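Long-range contacts in BAG family molecular chaperone regulator 2 (Arabidopsis thaliana, PDB 4HWD), which probably acts as a co-chaperone in programmed cell death and stress responses, its BAG domain binding the ATPase domain of HSP70/HSC70 chaperones: residues F26-G31 and L85-N89; Q51-D56 and Q71-H76. All coordinates share one frame; numbering follows the deposited sequence.

Contact 1. Residues F26-G31 and L85-N89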
ATOM      1  N   PHE A  26      12.294  -3.417   3.426  1.00  9.49           N
ATOM      2  CA  PHE A  26      13.093  -3.081   2.248  1.00  9.03           C
ATOM      3  C   PHE A  26      13.762  -1.734   2.471  1.00  9.53           C
ATOM      4  O   PHE A  26      14.918  -1.543   2.120  1.00 11.54           O
ATOM      5  CB  PHE A  26      12.231  -2.983   0.975  1.00 11.13           C
ATOM      6  CG  PHE A  26      11.768  -4.309   0.434  1.00 14.94           C
ATOM      7  CD1 PHE A  26      12.449  -5.485   0.735  1.00 14.56           C
ATOM      8  CD2 PHE A  26      10.684  -4.370  -0.436  1.00 14.58           C
ATOM      9  CE1 PHE A  26      12.052  -6.706   0.177  1.00 17.90           C
ATOM     10  CE2 PHE A  26      10.282  -5.583  -0.999  1.00 17.33           C
ATOM     11  CZ  PHE A  26      10.974  -6.754  -0.692  1.00 14.95           C
ATOM     12  N   ASP A  27      13.025  -0.798   3.055  1.00 12.21           N
ATOM     13  CA  ASP A  27      13.564   0.527   3.327  1.00 13.25           C
ATOM     14  C   ASP A  27      14.802   0.446   4.222  1.00 13.03           C
ATOM     15  O   ASP A  27      15.819   1.066   3.929  1.00 13.15           O
ATOM     16  CB  ASP A  27      12.500   1.415   3.985  1.00 13.08           C
ATOM     17  CG  ASP A  27      12.985   2.840   4.220  1.00 18.12           C
ATOM     18  OD1 ASP A  27      13.283   3.541   3.228  1.00 23.63           O
ATOM     19  OD2 ASP A  27      13.066   3.264   5.396  1.00 25.27           O
ATOM     20  N   THR A  28      14.724  -0.320   5.308  1.00 18.35           N
ATOM     21  CA  THR A  28      15.869  -0.439   6.207  1.00 15.07           C
ATOM     22  C   THR A  28      17.049  -1.142   5.534  1.00 16.78           C
ATOM     23  O   THR A  28      18.192  -0.699   5.658  1.00 17.51           O
ATOM     24  CB  THR A  28      15.497  -1.176   7.518  1.00 18.57           C
ATOM     25  OG1 THR A  28      15.069  -2.509   7.224  1.00 31.78           O
ATOM     26  CG2 THR A  28      14.381  -0.438   8.240  1.00 19.66           C
ATOM     27  N   VAL A  29      16.777  -2.227   4.815  1.00  7.57           N
ATOM     28  CA  VAL A  29      17.833  -2.950   4.113  1.00  9.79           C
ATOM     29  C   VAL A  29      18.560  -2.040   3.137  1.00 13.13           C
ATOM     30  O   VAL A  29      19.781  -1.943   3.160  1.00 16.71           O
ATOM     31  CB  VAL A  29      17.284  -4.152   3.312  1.00 13.02           C
ATOM     32  CG1 VAL A  29      18.353  -4.670   2.346  1.00 12.03           C
ATOM     33  CG2 VAL A  29      16.864  -5.262   4.265  1.00 10.00           C
ATOM     34  N   ILE A  30      17.805  -1.381   2.268  1.00 16.19           N
ATOM     35  CA  ILE A  30      18.390  -0.483   1.284  1.00 15.27           C
ATOM     36  C   ILE A  30      19.028   0.735   1.959  1.00 22.16           C
ATOM     37  O   ILE A  30      20.074   1.215   1.528  1.00 24.26           O
ATOM     38  CB  ILE A  30      17.314  -0.031   0.252  1.00 18.21           C
ATOM     39  CG1 ILE A  30      16.870  -1.232  -0.593  1.00 15.24           C
ATOM     40  CG2 ILE A  30      17.869   1.060  -0.653  1.00 19.01           C
ATOM     41  CD1 ILE A  30      15.768  -0.916  -1.598  1.00 16.02           C
ATOM     42  N   GLY A  31      18.401   1.219   3.025  1.00 17.09           N
ATOM     43  CA  GLY A  31      18.919   2.375   3.739  1.00 10.84           C
ATOM     44  C   GLY A  31      20.252   2.125   4.425  1.00 16.60           C
ATOM     45  O   GLY A  31      21.028   3.056   4.640  1.00 12.78           O
ATOM     46  N   LEU A  85      12.699   4.034  -3.534  1.00 10.81           N
ATOM     47  CA  LEU A  85      13.526   2.885  -3.162  1.00 11.03           C
ATOM     48  C   LEU A  85      14.055   2.207  -4.424  1.00 10.52           C
ATOM     49  O   LEU A  85      15.184   1.721  -4.446  1.00 11.10           O
ATOM     50  CB  LEU A  85      12.736   1.858  -2.326  1.00  7.91           C
ATOM     51  CG  LEU A  85      12.463   2.173  -0.846  1.00  8.83           C
ATOM     52  CD1 LEU A  85      12.017   0.907  -0.118  1.00  7.61           C
ATOM     53  CD2 LEU A  85      13.729   2.713  -0.204  1.00  6.33           C
ATOM     54  N   LYS A  86      13.234   2.169  -5.469  1.00 13.80           N
ATOM     55  CA  LYS A  86      13.632   1.551  -6.735  1.00 17.97           C
ATOM     56  C   LYS A  86      14.803   2.308  -7.334  1.00 20.03           C
ATOM     57  O   LYS A  86      15.753   1.712  -7.832  1.00 24.66           O
ATOM     58  CB  LYS A  86      12.468   1.556  -7.733  1.00 18.26           C
ATOM     59  CG  LYS A  86      11.354   0.580  -7.406  1.00 19.76           C
ATOM     60  CD  LYS A  86      10.210   0.667  -8.400  1.00 22.39           C
ATOM     61  CE  LYS A  86      10.655   0.310  -9.809  1.00 31.46           C
ATOM     62  NZ  LYS A  86       9.524   0.392 -10.788  1.00 27.29           N
ATOM     63  N   ILE A  87      14.724   3.631  -7.284  1.00 15.87           N
ATOM     64  CA  ILE A  87      15.771   4.484  -7.819  1.00 21.55           C
ATOM     65  C   ILE A  87      17.051   4.294  -7.014  1.00 25.57           C
ATOM     66  O   ILE A  87      18.130   4.081  -7.575  1.00 20.92           O
ATOM     67  CB  ILE A  87      15.322   5.975  -7.781  1.00 13.39           C
ATOM     68  CG1 ILE A  87      14.303   6.226  -8.898  1.00 14.67           C
ATOM     69  CG2 ILE A  87      16.525   6.903  -7.908  1.00 14.26           C
ATOM     70  CD1 ILE A  87      13.633   7.583  -8.847  1.00  7.94           C
ATOM     71  N   LYS A  88      16.908   4.346  -5.693  1.00 26.76           N
ATOM     72  CA  LYS A  88      18.020   4.209  -4.761  1.00 26.52           C
ATOM     73  C   LYS A  88      18.671   2.822  -4.794  1.00 28.42           C
ATOM     74  O   LYS A  88      19.868   2.683  -4.533  1.00 25.92           O
ATOM     75  CB  LYS A  88      17.512   4.522  -3.356  1.00 26.04           C
ATOM     76  CG  LYS A  88      18.561   4.982  -2.378  1.00 39.97           C
ATOM     77  CD  LYS A  88      17.888   5.590  -1.152  1.00 42.15           C
ATOM     78  CE  LYS A  88      18.898   5.958  -0.084  1.00 54.35           C
ATOM     79  NZ  LYS A  88      19.628   4.761   0.405  1.00 28.83           N
ATOM     80  N   ASN A  89      17.882   1.804  -5.125  1.00 31.10           N
ATOM     81  CA  ASN A  89      18.375   0.428  -5.174  1.00 28.54           C
ATOM     82  C   ASN A  89      19.030   0.093  -6.511  1.00 38.88           C
ATOM     83  O   ASN A  89      20.200  -0.292  -6.560  1.00 46.61           O
ATOM     84  CB  ASN A  89      17.221  -0.545  -4.901  1.00 26.98           C
ATOM     85  CG  ASN A  89      17.689  -1.976  -4.719  1.00 24.55           C
ATOM     86  OD1 ASN A  89      18.503  -2.273  -3.839  1.00 29.28           O
ATOM     87  ND2 ASN A  89      17.169  -2.876  -5.543  1.00 23.67           N
TER

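Contact 2. Residues Q51-D56 and Q71-H76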
ATOM      1  N   GLN A  51      -4.186  -3.249  -4.238  1.00  5.73           N
ATOM      2  CA  GLN A  51      -5.033  -2.867  -3.112  1.00  7.62           C
ATOM      3  C   GLN A  51      -5.721  -1.552  -3.434  1.00  5.61           C
ATOM      4  O   GLN A  51      -6.847  -1.308  -3.018  1.00  6.20           O
ATOM      5  CB  GLN A  51      -4.199  -2.703  -1.836  1.00  5.79           C
ATOM      6  CG  GLN A  51      -3.716  -3.994  -1.211  1.00  8.02           C
ATOM      7  CD  GLN A  51      -4.852  -4.984  -0.963  1.00  6.99           C
ATOM      8  OE1 GLN A  51      -5.953  -4.596  -0.567  1.00  5.36           O
ATOM      9  NE2 GLN A  51      -4.582  -6.273  -1.184  1.00  5.56           N
ATOM     10  N   LEU A  52      -5.026  -0.699  -4.179  1.00 15.19           N
ATOM     11  CA  LEU A  52      -5.554   0.605  -4.549  1.00 19.54           C
ATOM     12  C   LEU A  52      -6.744   0.516  -5.520  1.00 19.23           C
ATOM     13  O   LEU A  52      -7.682   1.311  -5.428  1.00 23.16           O
ATOM     14  CB  LEU A  52      -4.427   1.464  -5.143  1.00 16.99           C
ATOM     15  CG  LEU A  52      -4.655   2.978  -5.136  1.00 24.01           C
ATOM     16  CD1 LEU A  52      -5.029   3.431  -3.738  1.00 20.47           C
ATOM     17  CD2 LEU A  52      -3.402   3.691  -5.616  1.00 31.94           C
ATOM     18  N   VAL A  53      -6.709  -0.432  -6.453  1.00 23.53           N
ATOM     19  CA  VAL A  53      -7.829  -0.596  -7.381  1.00 30.64           C
ATOM     20  C   VAL A  53      -8.994  -1.208  -6.597  1.00 31.27           C
ATOM     21  O   VAL A  53     -10.139  -0.777  -6.734  1.00 35.25           O
ATOM     22  CB  VAL A  53      -7.486  -1.529  -8.582  1.00 30.03           C
ATOM     23  CG1 VAL A  53      -6.278  -0.984  -9.341  1.00 27.78           C
ATOM     24  CG2 VAL A  53      -7.229  -2.950  -8.106  1.00 23.48           C
ATOM     25  N   LYS A  54      -8.688  -2.212  -5.771  1.00 25.96           N
ATOM     26  CA  LYS A  54      -9.699  -2.871  -4.946  1.00 24.66           C
ATOM     27  C   LYS A  54     -10.405  -1.828  -4.102  1.00 26.64           C
ATOM     28  O   LYS A  54     -11.629  -1.843  -3.971  1.00 32.87           O
ATOM     29  CB  LYS A  54      -9.063  -3.914  -4.026  1.00 18.63           C
ATOM     30  CG  LYS A  54      -8.537  -5.135  -4.731  1.00 19.50           C
ATOM     31  CD  LYS A  54      -8.238  -6.227  -3.729  1.00 20.91           C
ATOM     32  CE  LYS A  54      -7.867  -7.527  -4.425  1.00 15.83           C
ATOM     33  NZ  LYS A  54      -7.681  -8.615  -3.438  1.00 29.46           N
ATOM     34  N   LEU A  55      -9.629  -0.916  -3.533  1.00 23.65           N
ATOM     35  CA  LEU A  55     -10.193   0.139  -2.714  1.00 20.05           C
ATOM     36  C   LEU A  55     -11.172   0.941  -3.562  1.00 28.50           C
ATOM     37  O   LEU A  55     -12.375   0.902  -3.330  1.00 36.98           O
ATOM     38  CB  LEU A  55      -9.090   1.054  -2.192  1.00 22.55           C
ATOM     39  CG  LEU A  55      -9.547   2.081  -1.161  1.00 28.76           C
ATOM     40  CD1 LEU A  55      -9.885   1.368   0.134  1.00 31.89           C
ATOM     41  CD2 LEU A  55      -8.455   3.102  -0.921  1.00 30.18           C
ATOM     42  N   ASP A  56     -10.649   1.654  -4.556  1.00 52.52           N
ATOM     43  CA  ASP A  56     -11.466   2.479  -5.446  1.00 55.13           C
ATOM     44  C   ASP A  56     -12.763   1.824  -5.920  1.00 49.92           C
ATOM     45  O   ASP A  56     -13.787   2.494  -6.051  1.00 57.76           O
ATOM     46  CB  ASP A  56     -10.638   2.915  -6.657  1.00 58.20           C
ATOM     47  CG  ASP A  56      -9.583   3.944  -6.298  1.00 59.51           C
ATOM     48  OD1 ASP A  56      -8.777   4.303  -7.181  1.00 55.47           O
ATOM     49  OD2 ASP A  56      -9.562   4.396  -5.133  1.00 56.92           O
ATOM     50  N   GLN A  71      -6.924   5.995   3.525  1.00 28.93           N
ATOM     51  CA  GLN A  71      -6.320   4.723   3.165  1.00 29.90           C
ATOM     52  C   GLN A  71      -5.642   4.743   1.788  1.00 30.95           C
ATOM     53  O   GLN A  71      -4.528   4.243   1.633  1.00 22.69           O
ATOM     54  CB  GLN A  71      -7.374   3.620   3.217  1.00 25.42           C
ATOM     55  CG  GLN A  71      -6.778   2.231   3.331  1.00 29.15           C
ATOM     56  CD  GLN A  71      -6.011   2.038   4.630  1.00 22.74           C
ATOM     57  OE1 GLN A  71      -5.008   1.335   4.667  1.00 24.94           O
ATOM     58  NE2 GLN A  71      -6.491   2.656   5.705  1.00 24.92           N
ATOM     59  N   GLU A  72      -6.300   5.302   0.779  1.00 37.94           N
ATOM     60  CA  GLU A  72      -5.663   5.349  -0.531  1.00 42.41           C
ATOM     61  C   GLU A  72      -4.615   6.456  -0.515  1.00 32.25           C
ATOM     62  O   GLU A  72      -3.672   6.443  -1.301  1.00 31.81           O
ATOM     63  CB  GLU A  72      -6.686   5.574  -1.646  1.00 47.43           C
ATOM     64  CG  GLU A  72      -7.368   6.915  -1.669  1.00 48.02           C
ATOM     65  CD  GLU A  72      -8.217   7.058  -2.910  1.00 53.50           C
ATOM     66  OE1 GLU A  72      -9.180   6.270  -3.058  1.00 47.29           O
ATOM     67  OE2 GLU A  72      -7.909   7.943  -3.741  1.00 56.59           O
ATOM     68  N   GLU A  73      -4.789   7.399   0.406  1.00 22.97           N
ATOM     69  CA  GLU A  73      -3.857   8.501   0.600  1.00 21.05           C
ATOM     70  C   GLU A  73      -2.572   7.928   1.213  1.00 31.20           C
ATOM     71  O   GLU A  73      -1.454   8.376   0.912  1.00 22.45           O
ATOM     72  CB  GLU A  73      -4.482   9.533   1.538  1.00 26.36           C
ATOM     73  CG  GLU A  73      -3.501  10.510   2.158  1.00 34.30           C
ATOM     74  CD  GLU A  73      -4.196  11.712   2.779  1.00 47.06           C
ATOM     75  OE1 GLU A  73      -3.527  12.486   3.504  1.00 56.08           O
ATOM     76  OE2 GLU A  73      -5.409  11.893   2.531  1.00 39.20           O
ATOM     77  N   ARG A  74      -2.749   6.927   2.074  1.00 37.24           N
ATOM     78  CA  ARG A  74      -1.638   6.246   2.732  1.00 28.97           C
ATOM     79  C   ARG A  74      -0.924   5.389   1.700  1.00 24.32           C
ATOM     80  O   ARG A  74       0.302   5.289   1.702  1.00 21.30           O
ATOM     81  CB  ARG A  74      -2.161   5.365   3.868  1.00 29.67           C
ATOM     82  CG  ARG A  74      -1.263   4.193   4.216  1.00 25.94           C
ATOM     83  CD  ARG A  74      -1.585   3.680   5.608  1.00 27.20           C
ATOM     84  NE  ARG A  74      -1.188   4.645   6.631  1.00 32.04           N
ATOM     85  CZ  ARG A  74      -1.792   4.777   7.808  1.00 36.73           C
ATOM     86  NH1 ARG A  74      -2.831   4.006   8.118  1.00 41.57           N
ATOM     87  NH2 ARG A  74      -1.355   5.673   8.684  1.00 35.09           N
ATOM     88  N   LEU A  75      -1.712   4.779   0.819  1.00 18.92           N
ATOM     89  CA  LEU A  75      -1.195   3.933  -0.249  1.00 17.50           C
ATOM     90  C   LEU A  75      -0.411   4.762  -1.255  1.00 19.49           C
ATOM     91  O   LEU A  75       0.569   4.289  -1.828  1.00 16.60           O
ATOM     92  CB  LEU A  75      -2.343   3.221  -0.966  1.00 18.60           C
ATOM     93  CG  LEU A  75      -2.754   1.880  -0.381  1.00 19.92           C
ATOM     94  CD1 LEU A  75      -4.083   1.440  -0.975  1.00 18.03           C
ATOM     95  CD2 LEU A  75      -1.658   0.857  -0.651  1.00 19.69           C
ATOM     96  N   HIS A  76      -0.854   5.991  -1.480  1.00 11.07           N
ATOM     97  CA  HIS A  76      -0.166   6.870  -2.409  1.00 17.33           C
ATOM     98  C   HIS A  76       1.211   7.153  -1.841  1.00 19.58           C
ATOM     99  O   HIS A  76       2.204   7.171  -2.569  1.00 16.70           O
ATOM    100  CB  HIS A  76      -0.932   8.185  -2.578  1.00 20.76           C
ATOM    101  CG  HIS A  76      -2.172   8.064  -3.410  1.00 21.60           C
ATOM    102  ND1 HIS A  76      -3.024   9.124  -3.635  1.00 24.19           N
ATOM    103  CD2 HIS A  76      -2.698   7.008  -4.076  1.00 17.97           C
ATOM    104  CE1 HIS A  76      -4.022   8.728  -4.406  1.00 22.91           C
ATOM    105  NE2 HIS A  76      -3.848   7.448  -4.688  1.00 24.38           N
TER

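Contact 1. Residues F26-G31 and L85-N89
I30 and L85 pack against each other where the first and third helices of the BAG-domain three-helix bundle end side by side. The two segments run in nearly the same direction, their axes 27° apart and 10.5 Å at closest approach, and no hydrogen bond joins them, so the contact rests on side-chain packing. I30 reaches across with its longer branch: CG1 lies beside the backbone N (chi1 -67°) and the chain is then extended, which carries CD1 to 3.6 Å from CB of N89. The same methyl approaches the L85 backbone, CD1 of I30 being 3.9 Å from L85 O. The side chains of I30 and N89 cross at about a right angle, and N89 OD1 comes within 3.8 Å of I30 CG1, a van der Waals approach. The polar end of N89 is engaged by the loop after helix 2-31: its ND2 donates to V36 O, which ties the end of helix 63-89 to that loop.

L85 points back the other way, into the wall of helix 2-31. Its CD1 sits over the backbone of D27, 3.7 Å from D27 N, and also meets CB of F26 at 4.0 Å. The F26 ring turns away from this segment and packs on L41 and L44 of helix 38-57, so F26 gives L85 only its base. Toward the solvent-facing side, D27 crosses L85 at about a right angle, with OD1 of D27 3.6 Å from CD2 of L85. K88 borders the contact at the helix end. Its chain is extended until a bend at chi4 (-62°) turns the ammonium toward the end of helix 2-31, leaving NZ 3.7 Å from I30 O, too long for a hydrogen bond.

Contact 2. Residues Q51-D56 and Q71-H76
The helical segments 51-56 and 71-76 run antiparallel, with an angle of 160° between their directions, axes 10.2 Å apart at closest approach and L52 facing E72 at a CA separation of 6.2 Å. L52 is the central side chain, and its two methyls divide the work. CG stands opposite the backbone N (chi1 -159°), which brings the fork across to the partner helix. There CD1 settles between two residues one helical turn apart, 3.4 Å from E72 CB and 3.5 Å from L75 CD1. L52 and L75 slide past each other in opposite directions, so their branches overlap lengthwise. The other methyl, CD2, meets the H76 imidazole at its edge and in the ring plane, 3.7 Å from CD2 of H76; it does not lie over a face. L55, a turn further along helix 38-57, lies near the base of E72, but its exact approach is doubtful because the modelled carbons are too close.

At the exposed border the chemistry changes. D56 OD2 and E72 OE1 are 2.8 Å apart, with the carboxylate planes 44° from each other. Both atoms are acceptors, and no hydrogen bond is assigned; the two carboxylates would repel if both are ionised, so one may hold a proton with raised affinity.

Helix 2-31 lies along the opposite border of the pair, where the ends of Q51 and Q71 both lead out of the contact toward that helix: Q51 touches I12 and Q15, while Q71 touches S13 and V16, completing the three-helix packing of the BAG domain.

Both contacts use helix 63-89: contact 1 sets its C-terminal end beside helix 2-31, nearly parallel, and contact 2 sets an earlier part against helix 38-57, antiparallel. Their centres are 22 Å apart, and contact 2 is nested inside the chain loop closed by contact 1. Each is partly buried, with similar buried surfaces of 306 and 310 Å². Contact 1 lies about 16 Å from the chain centre and includes a buried amide anchored to a loop; contact 2, at about 7 Å, is nearer the middle. Leucines dominate its interior, whereas acidic groups meet at its edge. The exposed edge of contact 1 carries both an aspartate and a lysine, neither paired across it by a salt bridge.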